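One contact in two related proteins. Structure 1 is tryptophan decarboxylase 1 from Oryza sativa, which decarboxylates L-tryptophan to tryptamine, and 5-hydroxy-L-tryptophan to serotonin, with the help of pyridoxal 5'-phosphate: PDB 6KHO (chain A, 1.97 Å), residues F433-F438 and V483-V488. Structure 2 is aromatic-L-amino-acid decarboxylase from Catharanthus roseus: PDB 6EEW (chain B, 2.05 Å), residues F422-F427 and M467-V472. Both blocks share one frame: the second was fitted to the first on N, CA, C and O of the twelve residues, RMSD 0.29 Å. Numbering follows each deposited sequence.

Structure 1 (6KHO); sequences FALVCF and VLRFAV.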
loop_
_atom_site.group_PDB
_atom_site.type_symbol
_atom_site.label_atom_id
_atom_site.label_comp_id
_atom_site.label_asym_id
_atom_site.label_seq_id
_atom_site.Cartn_x
_atom_site.Cartn_y
_atom_site.Cartn_z
ATOM N N PHE A 433 -9.180 -26.495 -5.290
ATOM C CA PHE A 433 -9.628 -25.295 -5.989
ATOM C C PHE A 433 -9.179 -25.333 -7.443
ATOM O O PHE A 433 -9.533 -26.270 -8.163
ATOM C CB PHE A 433 -9.129 -24.063 -5.232
ATOM C CG PHE A 433 -9.530 -24.075 -3.768
ATOM C CD1 PHE A 433 -10.849 -23.841 -3.399
ATOM C CD2 PHE A 433 -8.607 -24.373 -2.778
ATOM C CE1 PHE A 433 -11.230 -23.876 -2.061
ATOM C CE2 PHE A 433 -8.974 -24.409 -1.437
ATOM C CZ PHE A 433 -10.289 -24.161 -1.076
ATOM N N ALA A 434 -8.412 -24.339 -7.903
ATOM C CA ALA A 434 -8.012 -24.290 -9.308
ATOM C C ALA A 434 -6.517 -24.523 -9.494
ATOM O O ALA A 434 -5.967 -24.190 -10.551
ATOM C CB ALA A 434 -8.431 -22.963 -9.947
ATOM N N LEU A 435 -5.849 -25.090 -8.492
ATOM C CA LEU A 435 -4.433 -25.417 -8.566
ATOM C C LEU A 435 -4.273 -26.932 -8.552
ATOM O O LEU A 435 -4.852 -27.618 -7.698
ATOM C CB LEU A 435 -3.657 -24.789 -7.405
ATOM C CG LEU A 435 -2.229 -25.286 -7.138
ATOM C CD1 LEU A 435 -1.226 -24.642 -8.102
ATOM C CD2 LEU A 435 -1.833 -25.029 -5.692
ATOM N N VAL A 436 -3.487 -27.449 -9.495
ATOM C CA VAL A 436 -3.170 -28.872 -9.577
ATOM C C VAL A 436 -1.679 -29.038 -9.326
ATOM O O VAL A 436 -0.859 -28.380 -9.977
ATOM C CB VAL A 436 -3.559 -29.464 -10.943
ATOM C CG1 VAL A 436 -3.058 -30.898 -11.056
ATOM C CG2 VAL A 436 -5.056 -29.398 -11.149
ATOM N N CYS A 437 -1.324 -29.912 -8.389
ATOM C CA CYS A 437 0.070 -30.248 -8.137
ATOM C C CYS A 437 0.346 -31.625 -8.737
ATOM O O CYS A 437 -0.378 -32.583 -8.452
ATOM C CB CYS A 437 0.383 -30.238 -6.637
ATOM S SG CYS A 437 0.381 -28.595 -5.827
ATOM N N PHE A 438 1.385 -31.716 -9.564
ATOM C CA PHE A 438 1.660 -32.938 -10.306
ATOM C C PHE A 438 3.162 -33.066 -10.501
ATOM O O PHE A 438 3.911 -32.097 -10.346
ATOM C CB PHE A 438 0.935 -32.958 -11.662
ATOM C CG PHE A 438 1.560 -32.066 -12.704
ATOM C CD1 PHE A 438 1.482 -30.683 -12.599
ATOM C CD2 PHE A 438 2.232 -32.609 -13.786
ATOM C CE1 PHE A 438 2.062 -29.861 -13.554
ATOM C CE2 PHE A 438 2.812 -31.790 -14.749
ATOM C CZ PHE A 438 2.729 -30.417 -14.632
ATOM N N VAL A 483 7.895 -30.839 -7.051
ATOM C CA VAL A 483 6.539 -30.872 -7.589
ATOM C C VAL A 483 6.329 -29.651 -8.484
ATOM O O VAL A 483 6.824 -28.557 -8.191
ATOM C CB VAL A 483 5.495 -30.922 -6.452
ATOM C CG1 VAL A 483 4.087 -30.728 -6.988
ATOM C CG2 VAL A 483 5.607 -32.244 -5.692
ATOM N N LEU A 484 5.629 -29.851 -9.596
ATOM C CA LEU A 484 5.248 -28.755 -10.471
ATOM C C LEU A 484 3.847 -28.280 -10.101
ATOM O O LEU A 484 2.919 -29.092 -9.984
ATOM C CB LEU A 484 5.288 -29.190 -11.940
ATOM C CG LEU A 484 6.651 -29.592 -12.517
ATOM C CD1 LEU A 484 6.614 -29.659 -14.041
ATOM C CD2 LEU A 484 7.738 -28.632 -12.056
ATOM N N ARG A 485 3.697 -26.970 -9.919
ATOM C CA ARG A 485 2.381 -26.364 -9.757
ATOM C C ARG A 485 1.807 -25.960 -11.112
ATOM O O ARG A 485 2.519 -25.431 -11.973
ATOM C CB ARG A 485 2.460 -25.138 -8.844
ATOM C CG ARG A 485 2.879 -25.440 -7.418
ATOM C CD ARG A 485 3.129 -24.153 -6.639
ATOM N NE ARG A 485 1.899 -23.568 -6.103
ATOM C CZ ARG A 485 1.184 -22.629 -6.721
ATOM N NH1 ARG A 485 1.554 -22.169 -7.917
ATOM N NH2 ARG A 485 0.083 -22.151 -6.147
ATOM N N PHE A 486 0.509 -26.211 -11.291
ATOM C CA PHE A 486 -0.257 -25.748 -12.448
ATOM C C PHE A 486 -1.460 -24.962 -11.920
ATOM O O PHE A 486 -2.477 -25.550 -11.536
ATOM C CB PHE A 486 -0.697 -26.919 -13.332
ATOM C CG PHE A 486 -1.100 -26.507 -14.724
ATOM C CD1 PHE A 486 -0.140 -26.252 -15.694
ATOM C CD2 PHE A 486 -2.441 -26.369 -15.060
ATOM C CE1 PHE A 486 -0.508 -25.875 -16.975
ATOM C CE2 PHE A 486 -2.821 -25.985 -16.339
ATOM C CZ PHE A 486 -1.855 -25.738 -17.300
ATOM N N ALA A 487 -1.338 -23.632 -11.895
ATOM C CA ALA A 487 -2.345 -22.752 -11.310
ATOM C C ALA A 487 -3.175 -22.143 -12.435
ATOM O O ALA A 487 -2.703 -21.256 -13.157
ATOM C CB ALA A 487 -1.681 -21.674 -10.454
ATOM N N VAL A 488 -4.404 -22.625 -12.570
ATOM C CA VAL A 488 -5.318 -22.237 -13.638
ATOM C C VAL A 488 -6.006 -20.930 -13.262
ATOM O O VAL A 488 -6.277 -20.680 -12.083
ATOM C CB VAL A 488 -6.344 -23.367 -13.867
ATOM C CG1 VAL A 488 -7.578 -22.865 -14.593
ATOM C CG2 VAL A 488 -5.706 -24.546 -14.614
#
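Phe438 and Leu484 form a hydrogen-bonded pair between two antiparallel strands, the central ones of the small C-terminal four-stranded sheet of this PLP-dependent decarboxylase. Leu484 CB lies 3.7 Å from Phe438 CE1. Phe486 joins them on the same face: its CB is 4.0 Å from Phe438 CE1, and with CG anti to the backbone N (chi1 -162°) its ring runs outward to stack on Phe415 and Phe101, an aromatic suited to the core between sheet and helices. On the face of Leu435, Cys437 and Arg485, Val483 CG1 packs 3.8 Å from Cys437 CB. Leu435 CD1 sits over the guanidinium face of Arg485, whose N-H groups bind the carbonyls of Phe103, Thr273 and Ser274 beside the cofactor pocket. Just beyond the paired strands, compact Ala434 brings CB 3.8 Å from Val488 O.

How the two compare
The backbone pairing is kept. Val436(A) and Phe486(A) exchange hydrogen bonds in both directions, as do Val425(B) and Leu470(B), and Phe438(A) with Leu484(A) is matched by Phe427(B) with Leu468(B). The bond from Val488(A) N to Ala434(A) O likewise recurs from Val472(B) N to Ser423(B) O. These bonds use main-chain atoms alone, and they are found with either side chain at the exchanged positions.

At Ala434(A) against Ser423(B) the CB atoms coincide, and the serine adds OG, a polar atom in a buried place; its modelled position is doubtful, so no bond is read from it.

Val483(A) against Met467(B) exchanges a beta-branched side chain for a longer, unbranched one. CG1 of Val483(A) and CG of Met467(B) are 1.3 Å apart after superposition. SD and CE of Met467(B) reach beyond anything the valine has, while the CG2 branch of Val483(A) has no counterpart. Both side chains still touch the cysteine, Cys437(A) or Cys426(B), which keeps its place.

Phe486(A) against Leu470(B) exchanges a flat ring for a branched aliphatic group. Chi1 is -162° against -166°, and CD2 of Phe486(A) and CD2 of Leu470(B) are 0.7 Å apart, so the leucine follows the first part of the ring. CZ of Phe486(A) has no equivalent: the shorter side chain reaches less far from the sheet. The contact of CB with Phe438(A) or Phe427(B) persists, and those rings keep their place.

Lastly, the models differ in the branch of Leu484(A) and Leu468(B): chi2 is -166° against 61°, and the place of CD2 of Leu484(A) is left.

Structure 2 (6EEW); sequences FSLVCF and MLRLAV.
Leu468 packs against Phe427, its partner in a hydrogen-bonded antiparallel pair, with CB 3.8 Å from Phe427 CE1. Leu470 shares this face: its CB lies 4.3 Å from Phe427 CE1, and CG stands anti to the backbone N (chi1 -166°), carrying the branched end outward to Phe404 and Tyr98, an apolar group suited to a buried core. On the face of Leu424, Cys426 and Arg469, with CG between the backbone N and the carbonyl carbon (chi1 70°), the unbranched chain of Met467 brings SD to 3.8 Å from Cys426 CB. Leu424 CD1 sits over the guanidinium face of Arg469, whose N-H groups bind the carbonyls of Phe100, Thr262 and Ser263, close to the bound tryptophan. Just beyond the paired strands, small Ser423 brings CB 3.4 Å from Val472 O; its OG is modelled too close to that oxygen to be interpreted.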
loop_
_atom_site.group_PDB
_atom_site.type_symbol
_atom_site.label_atom_id
_atom_site.label_comp_id
_atom_site.label_asym_id
_atom_site.label_seq_id
_atom_site.Cartn_x
_atom_site.Cartn_y
_atom_site.Cartn_z
ATOM N N PHE B 422 -8.980 -26.630 -5.423
ATOM C CA PHE B 422 -9.537 -25.486 -6.126
ATOM C C PHE B 422 -9.041 -25.481 -7.568
ATOM O O PHE B 422 -9.342 -26.395 -8.339
ATOM C CB PHE B 422 -9.157 -24.191 -5.392
ATOM C CG PHE B 422 -9.537 -24.189 -3.930
ATOM C CD1 PHE B 422 -10.825 -23.856 -3.533
ATOM C CD2 PHE B 422 -8.621 -24.551 -2.960
ATOM C CE1 PHE B 422 -11.183 -23.856 -2.189
ATOM C CE2 PHE B 422 -8.970 -24.549 -1.617
ATOM C CZ PHE B 422 -10.262 -24.198 -1.235
ATOM N N SER B 423 -8.284 -24.450 -7.945
ATOM C CA SER B 423 -7.837 -24.282 -9.321
ATOM C C SER B 423 -6.374 -24.669 -9.527
ATOM O O SER B 423 -5.869 -24.568 -10.652
ATOM C CB SER B 423 -8.071 -22.841 -9.778
ATOM O OG SER B 423 -7.451 -22.634 -11.024
ATOM N N LEU B 424 -5.673 -25.067 -8.471
ATOM C CA LEU B 424 -4.244 -25.350 -8.548
ATOM C C LEU B 424 -4.044 -26.853 -8.555
ATOM O O LEU B 424 -4.563 -27.546 -7.675
ATOM C CB LEU B 424 -3.485 -24.725 -7.371
ATOM C CG LEU B 424 -2.138 -25.378 -7.065
ATOM C CD1 LEU B 424 -1.143 -25.142 -8.194
ATOM C CD2 LEU B 424 -1.588 -24.889 -5.735
ATOM N N VAL B 425 -3.270 -27.346 -9.524
ATOM C CA VAL B 425 -2.993 -28.775 -9.678
ATOM C C VAL B 425 -1.511 -29.012 -9.406
ATOM O O VAL B 425 -0.651 -28.464 -10.104
ATOM C CB VAL B 425 -3.376 -29.271 -11.085
ATOM C CG1 VAL B 425 -3.149 -30.779 -11.232
ATOM C CG2 VAL B 425 -4.791 -28.896 -11.414
ATOM N N CYS B 426 -1.210 -29.839 -8.410
ATOM C CA CYS B 426 0.159 -30.199 -8.066
ATOM C C CYS B 426 0.456 -31.599 -8.585
ATOM O O CYS B 426 -0.237 -32.555 -8.221
ATOM C CB CYS B 426 0.374 -30.126 -6.556
ATOM S SG CYS B 426 0.100 -28.475 -5.842
ATOM N N PHE B 427 1.476 -31.725 -9.434
ATOM C CA PHE B 427 1.735 -33.001 -10.093
ATOM C C PHE B 427 3.236 -33.208 -10.268
ATOM O O PHE B 427 4.046 -32.310 -10.023
ATOM C CB PHE B 427 1.018 -33.087 -11.441
ATOM C CG PHE B 427 1.498 -32.090 -12.458
ATOM C CD1 PHE B 427 1.180 -30.748 -12.339
ATOM C CD2 PHE B 427 2.273 -32.500 -13.534
ATOM C CE1 PHE B 427 1.619 -29.834 -13.277
ATOM C CE2 PHE B 427 2.717 -31.592 -14.476
ATOM C CZ PHE B 427 2.393 -30.255 -14.348
ATOM N N MET B 467 7.469 -30.860 -6.740
ATOM C CA MET B 467 6.319 -30.990 -7.618
ATOM C C MET B 467 6.160 -29.736 -8.467
ATOM O O MET B 467 6.603 -28.644 -8.090
ATOM C CB MET B 467 5.056 -31.253 -6.794
ATOM C CG MET B 467 4.587 -30.072 -5.973
ATOM S SD MET B 467 3.588 -30.615 -4.575
ATOM C CE MET B 467 4.848 -31.394 -3.565
ATOM N N LEU B 468 5.577 -29.920 -9.648
ATOM C CA LEU B 468 5.153 -28.833 -10.516
ATOM C C LEU B 468 3.748 -28.396 -10.122
ATOM O O LEU B 468 2.962 -29.187 -9.596
ATOM C CB LEU B 468 5.169 -29.282 -11.978
ATOM C CG LEU B 468 6.516 -29.532 -12.670
ATOM C CD1 LEU B 468 7.337 -30.623 -12.003
ATOM C CD2 LEU B 468 6.260 -29.886 -14.126
ATOM N N ARG B 469 3.434 -27.130 -10.386
ATOM C CA ARG B 469 2.115 -26.575 -10.114
ATOM C C ARG B 469 1.522 -26.010 -11.392
ATOM O O ARG B 469 2.224 -25.390 -12.199
ATOM C CB ARG B 469 2.151 -25.476 -9.046
ATOM C CG ARG B 469 2.654 -25.886 -7.662
ATOM C CD ARG B 469 3.182 -24.674 -6.868
ATOM N NE ARG B 469 2.130 -23.771 -6.388
ATOM C CZ ARG B 469 1.639 -22.743 -7.087
ATOM N NH1 ARG B 469 2.092 -22.483 -8.305
ATOM N NH2 ARG B 469 0.690 -21.973 -6.577
ATOM N N LEU B 470 0.219 -26.209 -11.561
ATOM C CA LEU B 470 -0.549 -25.549 -12.609
ATOM C C LEU B 470 -1.624 -24.717 -11.921
ATOM O O LEU B 470 -2.600 -25.261 -11.393
ATOM C CB LEU B 470 -1.160 -26.556 -13.576
ATOM C CG LEU B 470 -1.666 -25.881 -14.849
ATOM C CD1 LEU B 470 -0.480 -25.522 -15.772
ATOM C CD2 LEU B 470 -2.725 -26.748 -15.558
ATOM N N ALA B 471 -1.427 -23.403 -11.914
ATOM C CA ALA B 471 -2.336 -22.470 -11.255
ATOM C C ALA B 471 -3.217 -21.866 -12.343
ATOM O O ALA B 471 -2.861 -20.878 -12.990
ATOM C CB ALA B 471 -1.558 -21.414 -10.478
ATOM N N VAL B 472 -4.360 -22.495 -12.567
ATOM C CA VAL B 472 -5.277 -22.057 -13.608
ATOM C C VAL B 472 -6.087 -20.876 -13.099
ATOM O O VAL B 472 -6.430 -20.804 -11.914
ATOM C CB VAL B 472 -6.180 -23.217 -14.053
ATOM C CG1 VAL B 472 -7.129 -22.746 -15.126
ATOM C CG2 VAL B 472 -5.331 -24.375 -14.554
#